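Local coordinates for protein SusD homolog (Bacteroides thetaiotaomicron VPI-5482, PDB 3FDH) that probably binds glycans at the outer surface of the outer membrane, as a SusD/RagB-family lipoprotein helping to capture them for uptake, at residues Y199-K202 against A203-M207; M333-H336 against E337-L341. All blocks are in the same frame, centred on the assembly; numbering follows the deposited sequence.

Both contacts are buried and local, each made between side chains close in sequence in the helical SusD-like fold. Contact 1 sits in the second half of helix 191-208, whereas contact 2 spans the start of helix 335-348 and the residues leading into it. The two helices pack against each other: Arg204 NH2 of contact 1 forms a salt bridge with Glu337 OE1 of contact 2 at 2.7 Å, and the Met333 methyl CE lies 3.3 Å from Gly200 O. Their chemistry follows their place. Within the helix, 199-207 relies on backbone bonds and a leucine-tyrosine pair; at the helix start, 333-341 adds a serine cap, a bound water and a selenomethionine laid over a tyrosine.

Contact 1 (Y199-K202 against A203-M207); sequences YGLK and ARYTM
Leu201 and Tyr205 run alongside each other, one turn apart in the second half of helix 191-208, an i to i+4 pair of the helical SusD-like fold. Both side chains head in one direction: Leu201 CB lies 3.6 Å from Tyr205 CE2, and farther out the Leu201 methyl CD2 sits 3.6 Å from Tyr205 OH. The tyrosine takes this line because its CG stands anti to its own carbonyl carbon (chi1 -57°), which carries the ring back along the helix past Leu201 O. Tyr118 of helix 106-127 touches both side chains, so the pair is part of the packing between these two helices.

Leu201 also reaches Arg204: Leu201 CD2 lies over one face of the guanidinium, 4.2 Å from Arg204 NH1. The charge itself is met by Glu337, through NH2. Lys202, on a further side, forms a salt bridge through NZ with Asp166 of helix 154-171.

Beneath the side chains run the helix bonds, among them Tyr205 N to Leu201 O at 2.8 Å. The carbonyl of Lys202 is gripped twice, by the amide and by the hydroxyl of Thr206, and the two donors come from opposite faces of its plane. The shorter of these bonds runs from Thr206 OG1 to Lys202 O, 2.6 Å.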
ATOM      1  N   TYR A 199      16.516  -3.236   1.205  1.00 28.16           N
ATOM      2  CA  TYR A 199      16.979  -2.426   0.058  1.00 27.99           C
ATOM      3  C   TYR A 199      15.825  -1.950  -0.771  1.00 27.22           C
ATOM      4  O   TYR A 199      15.861  -0.877  -1.355  1.00 30.19           O
ATOM      5  CB  TYR A 199      17.977  -3.178  -0.841  1.00 27.65           C
ATOM      6  CG  TYR A 199      19.372  -3.081  -0.302  1.00 28.96           C
ATOM      7  CD1 TYR A 199      20.061  -1.867  -0.313  1.00 29.52           C
ATOM      8  CD2 TYR A 199      20.001  -4.186   0.238  1.00 31.46           C
ATOM      9  CE1 TYR A 199      21.320  -1.760   0.203  1.00 33.68           C
ATOM     10  CE2 TYR A 199      21.294  -4.094   0.744  1.00 31.98           C
ATOM     11  CZ  TYR A 199      21.937  -2.883   0.727  1.00 34.52           C
ATOM     12  OH  TYR A 199      23.211  -2.807   1.236  1.00 36.52           O
ATOM     13  N   GLY A 200      14.787  -2.767  -0.812  1.00 27.91           N
ATOM     14  CA  GLY A 200      13.582  -2.433  -1.579  1.00 27.52           C
ATOM     15  C   GLY A 200      12.956  -1.256  -0.939  1.00 26.38           C
ATOM     16  O   GLY A 200      12.514  -0.301  -1.635  1.00 28.96           O
ATOM     17  N   LEU A 201      12.999  -1.250   0.404  1.00 26.85           N
ATOM     18  CA  LEU A 201      12.384  -0.123   1.165  1.00 27.62           C
ATOM     19  C   LEU A 201      13.224   1.155   1.014  1.00 27.66           C
ATOM     20  O   LEU A 201      12.708   2.275   0.926  1.00 28.85           O
ATOM     21  CB  LEU A 201      12.161  -0.492   2.637  1.00 29.48           C
ATOM     22  CG  LEU A 201      11.071  -1.523   2.945  1.00 30.37           C
ATOM     23  CD1 LEU A 201      11.089  -1.868   4.442  1.00 24.61           C
ATOM     24  CD2 LEU A 201       9.707  -1.016   2.511  1.00 26.23           C
ATOM     25  N   LYS A 202      14.539   0.981   0.953  1.00 28.93           N
ATOM     26  CA  LYS A 202      15.404   2.112   0.695  1.00 29.20           C
ATOM     27  C   LYS A 202      15.072   2.727  -0.654  1.00 28.16           C
ATOM     28  O   LYS A 202      15.123   3.927  -0.835  1.00 30.00           O
ATOM     29  CB  LYS A 202      16.902   1.758   0.779  1.00 29.91           C
ATOM     30  CG  LYS A 202      17.363   1.600   2.249  1.00 30.40           C
ATOM     31  CD  LYS A 202      18.862   1.561   2.463  1.00 34.95           C
ATOM     32  CE  LYS A 202      19.444   2.929   2.379  1.00 42.66           C
ATOM     33  NZ  LYS A 202      20.856   2.966   2.790  1.00 39.12           N
ATOM     34  N   ALA A 203      14.698   1.910  -1.605  1.00 29.15           N
ATOM     35  CA  ALA A 203      14.331   2.435  -2.921  1.00 29.24           C
ATOM     36  C   ALA A 203      13.022   3.196  -2.789  1.00 31.10           C
ATOM     37  O   ALA A 203      12.888   4.343  -3.238  1.00 30.17           O
ATOM     38  CB  ALA A 203      14.220   1.327  -3.938  1.00 27.14           C
ATOM     39  N   ARG A 204      12.039   2.562  -2.150  1.00 32.43           N
ATOM     40  CA  ARG A 204      10.713   3.189  -1.999  1.00 30.47           C
ATOM     41  C   ARG A 204      10.827   4.537  -1.335  1.00 29.41           C
ATOM     42  O   ARG A 204      10.227   5.535  -1.750  1.00 30.83           O
ATOM     43  CB  ARG A 204       9.783   2.301  -1.154  1.00 30.62           C
ATOM     44  CG  ARG A 204       8.487   2.988  -0.707  1.00 27.58           C
ATOM     45  CD  ARG A 204       7.674   2.093   0.257  1.00 29.60           C
ATOM     46  NE  ARG A 204       6.902   1.015  -0.394  1.00 31.20           N
ATOM     47  CZ  ARG A 204       6.059   0.234   0.274  1.00 33.63           C
ATOM     48  NH1 ARG A 204       5.908   0.378   1.584  1.00 35.94           N
ATOM     49  NH2 ARG A 204       5.340  -0.661  -0.353  1.00 35.06           N
ATOM     50  N   TYR A 205      11.636   4.578  -0.299  1.00 28.16           N
ATOM     51  CA  TYR A 205      11.731   5.784   0.556  1.00 29.42           C
ATOM     52  C   TYR A 205      12.621   6.865  -0.041  1.00 30.85           C
ATOM     53  O   TYR A 205      12.424   8.045   0.210  1.00 30.60           O
ATOM     54  CB  TYR A 205      12.175   5.456   1.981  1.00 30.61           C
ATOM     55  CG  TYR A 205      11.270   4.459   2.695  1.00 31.39           C
ATOM     56  CD1 TYR A 205       9.881   4.523   2.587  1.00 32.29           C
ATOM     57  CD2 TYR A 205      11.810   3.493   3.529  1.00 29.55           C
ATOM     58  CE1 TYR A 205       9.076   3.603   3.253  1.00 29.16           C
ATOM     59  CE2 TYR A 205      11.014   2.586   4.219  1.00 27.15           C
ATOM     60  CZ  TYR A 205       9.661   2.625   4.070  1.00 32.66           C
ATOM     61  OH  TYR A 205       8.909   1.692   4.754  1.00 29.83           O
ATOM     62  N   THR A 206      13.585   6.440  -0.855  1.00 31.10           N
ATOM     63  CA  THR A 206      14.428   7.393  -1.566  1.00 29.96           C
ATOM     64  C   THR A 206      13.568   8.143  -2.586  1.00 29.57           C
ATOM     65  O   THR A 206      13.592   9.389  -2.679  1.00 29.35           O
ATOM     66  CB  THR A 206      15.654   6.720  -2.216  1.00 31.34           C
ATOM     67  OG1 THR A 206      16.464   6.143  -1.172  1.00 29.80           O
ATOM     68  CG2 THR A 206      16.483   7.750  -3.030  1.00 28.46           C
HETATM   69  N   MSE A 207      12.783   7.388  -3.336  1.00 26.90           N
HETATM   70  CA  MSE A 207      11.915   8.019  -4.338  1.00 28.20           C
HETATM   71  C   MSE A 207      10.859   8.862  -3.638  1.00 29.33           C
HETATM   72  O   MSE A 207      10.445   9.920  -4.125  1.00 29.63           O
HETATM   73  CB  MSE A 207      11.268   6.980  -5.250  1.00 30.00           C
HETATM   74  CG  MSE A 207      10.499   7.637  -6.379  1.00 33.12           C
HETATM   75 SE   MSE A 207      11.632   8.440  -7.669  0.75 24.49          SE
HETATM   76  CE  MSE A 207      11.990   6.749  -8.392  1.00 23.62           C
TER

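Contact 2 (M333-H336 against E337-L341); sequences MSYH and ELMFL
Tyr335 and Met339, a selenomethionine, meet one turn apart in a Met-aromatic contact at the start of helix 335-348. Met339 CG lies over one face of the ring, toward its rim, 3.8 Å from the centroid and 19° off the ring normal, a CH-pi approach; SE follows obliquely at 4.5 Å from the same centroid. With its CG anti to the carbonyl carbon (chi1 -65°) and further bends at chi2 and chi3, the Met339 chain folds back toward the tyrosine. The phenol OH is hydrogen-bonded to Glu359 of helix 354-379. An alanine in place of Tyr335 would probably strip the cover from Met339 CG and SE, open a gap beside them, and leave Glu359 without this hydroxyl partner.

A second apolar cluster forms where the extended chain of Met333 runs across the helix start: its methyl CE is 3.6 Å from both Leu338 CD1 and Leu341 CD1, on the side facing helix 191-208.

The polar side is looser only in that a water bridges part of it; it too is buried. Ser334 is the N-cap, its OG accepting from Glu337 N at 3.0 Å. Water 1 accepts from Ser334 N and donates to Glu337 OE1 at 2.7 Å, bridging the loop to the first turn. Ser334 OG also stands over the centre of one face of the His336 ring, and both residues hydrogen-bond to Glu430. While Glu337 OE1 is paired with Arg204, OE2 lies near the carboxylate of Glu433. The closeness of the two acids could favour a proton on one of them, an effect that Arg204, which also makes a long, weak ion pair with Glu433, would probably offset in part.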
HETATM    1  N   MSE A 333       5.554  -5.236   0.288  1.00 29.68           N
HETATM    2  CA  MSE A 333       6.192  -4.589  -0.853  1.00 28.97           C
HETATM    3  C   MSE A 333       6.358  -5.602  -1.939  1.00 29.30           C
HETATM    4  O   MSE A 333       6.980  -6.661  -1.729  1.00 27.99           O
HETATM    5  CB  MSE A 333       7.510  -3.897  -0.488  1.00 31.24           C
HETATM    6  CG  MSE A 333       7.955  -2.913  -1.612  1.00 31.16           C
HETATM    7 SE   MSE A 333       9.777  -2.250  -1.451  0.75 22.98          SE
HETATM    8  CE  MSE A 333       9.900  -1.535  -3.248  1.00 23.61           C
ATOM      9  N   SER A 334       5.742  -5.284  -3.079  1.00 29.08           N
ATOM     10  CA  SER A 334       5.736  -6.180  -4.233  1.00 28.15           C
ATOM     11  C   SER A 334       6.906  -6.046  -5.183  1.00 28.99           C
ATOM     12  O   SER A 334       7.590  -5.024  -5.276  1.00 29.40           O
ATOM     13  CB  SER A 334       4.451  -6.021  -5.004  1.00 28.04           C
ATOM     14  OG  SER A 334       4.367  -4.734  -5.586  1.00 26.77           O
ATOM     15  N   TYR A 335       7.128  -7.145  -5.904  1.00 27.56           N
ATOM     16  CA  TYR A 335       8.133  -7.138  -6.920  1.00 28.22           C
ATOM     17  C   TYR A 335       7.745  -6.137  -7.993  1.00 26.71           C
ATOM     18  O   TYR A 335       8.586  -5.384  -8.491  1.00 25.61           O
ATOM     19  CB  TYR A 335       8.305  -8.521  -7.523  1.00 27.47           C
ATOM     20  CG  TYR A 335       9.231  -8.596  -8.726  1.00 28.07           C
ATOM     21  CD1 TYR A 335      10.585  -8.334  -8.630  1.00 27.63           C
ATOM     22  CD2 TYR A 335       8.734  -8.972  -9.976  1.00 28.29           C
ATOM     23  CE1 TYR A 335      11.400  -8.398  -9.749  1.00 28.76           C
ATOM     24  CE2 TYR A 335       9.549  -9.072 -11.080  1.00 31.45           C
ATOM     25  CZ  TYR A 335      10.867  -8.788 -10.972  1.00 34.77           C
ATOM     26  OH  TYR A 335      11.653  -8.920 -12.105  1.00 30.87           O
ATOM     27  N   HIS A 336       6.453  -6.068  -8.298  1.00 27.68           N
ATOM     28  CA  HIS A 336       6.002  -5.145  -9.354  1.00 27.95           C
ATOM     29  C   HIS A 336       6.268  -3.721  -8.933  1.00 29.51           C
ATOM     30  O   HIS A 336       6.707  -2.925  -9.746  1.00 27.86           O
ATOM     31  CB  HIS A 336       4.554  -5.349  -9.900  1.00 30.05           C
ATOM     32  CG  HIS A 336       3.487  -5.459  -8.866  1.00 26.90           C
ATOM     33  ND1 HIS A 336       3.174  -6.660  -8.245  1.00 29.00           N
ATOM     34  CD2 HIS A 336       2.628  -4.530  -8.368  1.00 29.46           C
ATOM     35  CE1 HIS A 336       2.180  -6.449  -7.393  1.00 32.31           C
ATOM     36  NE2 HIS A 336       1.850  -5.161  -7.434  1.00 27.91           N
ATOM     37  N   GLU A 337       6.008  -3.411  -7.669  1.00 29.98           N
ATOM     38  CA  GLU A 337       6.275  -2.051  -7.180  1.00 29.53           C
ATOM     39  C   GLU A 337       7.756  -1.730  -7.364  1.00 29.93           C
ATOM     40  O   GLU A 337       8.139  -0.636  -7.774  1.00 31.55           O
ATOM     41  CB  GLU A 337       5.903  -1.841  -5.700  1.00 30.06           C
ATOM     42  CG  GLU A 337       6.368  -0.498  -5.228  1.00 29.18           C
ATOM     43  CD  GLU A 337       6.207  -0.222  -3.744  1.00 32.03           C
ATOM     44  OE1 GLU A 337       5.488  -0.930  -2.999  1.00 32.28           O
ATOM     45  OE2 GLU A 337       6.878   0.705  -3.306  1.00 30.53           O
ATOM     46  N   LEU A 338       8.595  -2.701  -7.093  1.00 30.20           N
ATOM     47  CA  LEU A 338      10.044  -2.454  -7.189  1.00 29.89           C
ATOM     48  C   LEU A 338      10.444  -2.185  -8.646  1.00 29.18           C
ATOM     49  O   LEU A 338      11.312  -1.368  -8.962  1.00 29.74           O
ATOM     50  CB  LEU A 338      10.823  -3.642  -6.614  1.00 29.26           C
ATOM     51  CG  LEU A 338      12.323  -3.459  -6.479  1.00 25.39           C
ATOM     52  CD1 LEU A 338      12.638  -2.557  -5.314  1.00 28.18           C
ATOM     53  CD2 LEU A 338      12.990  -4.861  -6.353  1.00 27.83           C
HETATM   54  N   MSE A 339       9.781  -2.864  -9.541  1.00 28.90           N
HETATM   55  CA  MSE A 339      10.098  -2.702 -10.979  1.00 31.32           C
HETATM   56  C   MSE A 339       9.578  -1.386 -11.509  1.00 30.45           C
HETATM   57  O   MSE A 339      10.149  -0.825 -12.453  1.00 29.36           O
HETATM   58  CB  MSE A 339       9.589  -3.882 -11.825  1.00 30.91           C
HETATM   59  CG  MSE A 339      10.285  -5.228 -11.501  1.00 27.98           C
HETATM   60 SE   MSE A 339      12.218  -5.187 -11.734  0.75 26.11          SE
HETATM   61  CE  MSE A 339      12.825  -4.758 -10.061  1.00 25.06           C
ATOM     62  N   PHE A 340       8.508  -0.901 -10.885  1.00 28.80           N
ATOM     63  CA  PHE A 340       7.924   0.400 -11.225  1.00 28.98           C
ATOM     64  C   PHE A 340       8.810   1.512 -10.691  1.00 29.01           C
ATOM     65  O   PHE A 340       8.896   2.611 -11.259  1.00 29.05           O
ATOM     66  CB  PHE A 340       6.486   0.552 -10.732  1.00 28.94           C
ATOM     67  CG  PHE A 340       5.465  -0.141 -11.591  1.00 27.64           C
ATOM     68  CD1 PHE A 340       5.214   0.302 -12.898  1.00 29.22           C
ATOM     69  CD2 PHE A 340       4.729  -1.200 -11.101  1.00 27.60           C
ATOM     70  CE1 PHE A 340       4.292  -0.333 -13.715  1.00 26.42           C
ATOM     71  CE2 PHE A 340       3.808  -1.846 -11.923  1.00 25.51           C
ATOM     72  CZ  PHE A 340       3.576  -1.381 -13.233  1.00 30.90           C
ATOM     73  N   LEU A 341       9.497   1.216  -9.598  1.00 27.05           N
ATOM     74  CA  LEU A 341      10.439   2.181  -9.038  1.00 27.17           C
ATOM     75  C   LEU A 341      11.622   2.274  -9.953  1.00 28.95           C
ATOM     76  O   LEU A 341      12.157   3.345 -10.247  1.00 30.09           O
ATOM     77  CB  LEU A 341      10.860   1.815  -7.616  1.00 25.40           C
ATOM     78  CG  LEU A 341       9.886   2.184  -6.503  1.00 28.46           C
ATOM     79  CD1 LEU A 341      10.156   1.426  -5.191  1.00 27.19           C
ATOM     80  CD2 LEU A 341       9.947   3.689  -6.333  1.00 30.11           C
TER
HETATM   81  O   HOH W   1       3.852  -3.079  -2.883  1.00 19.86           O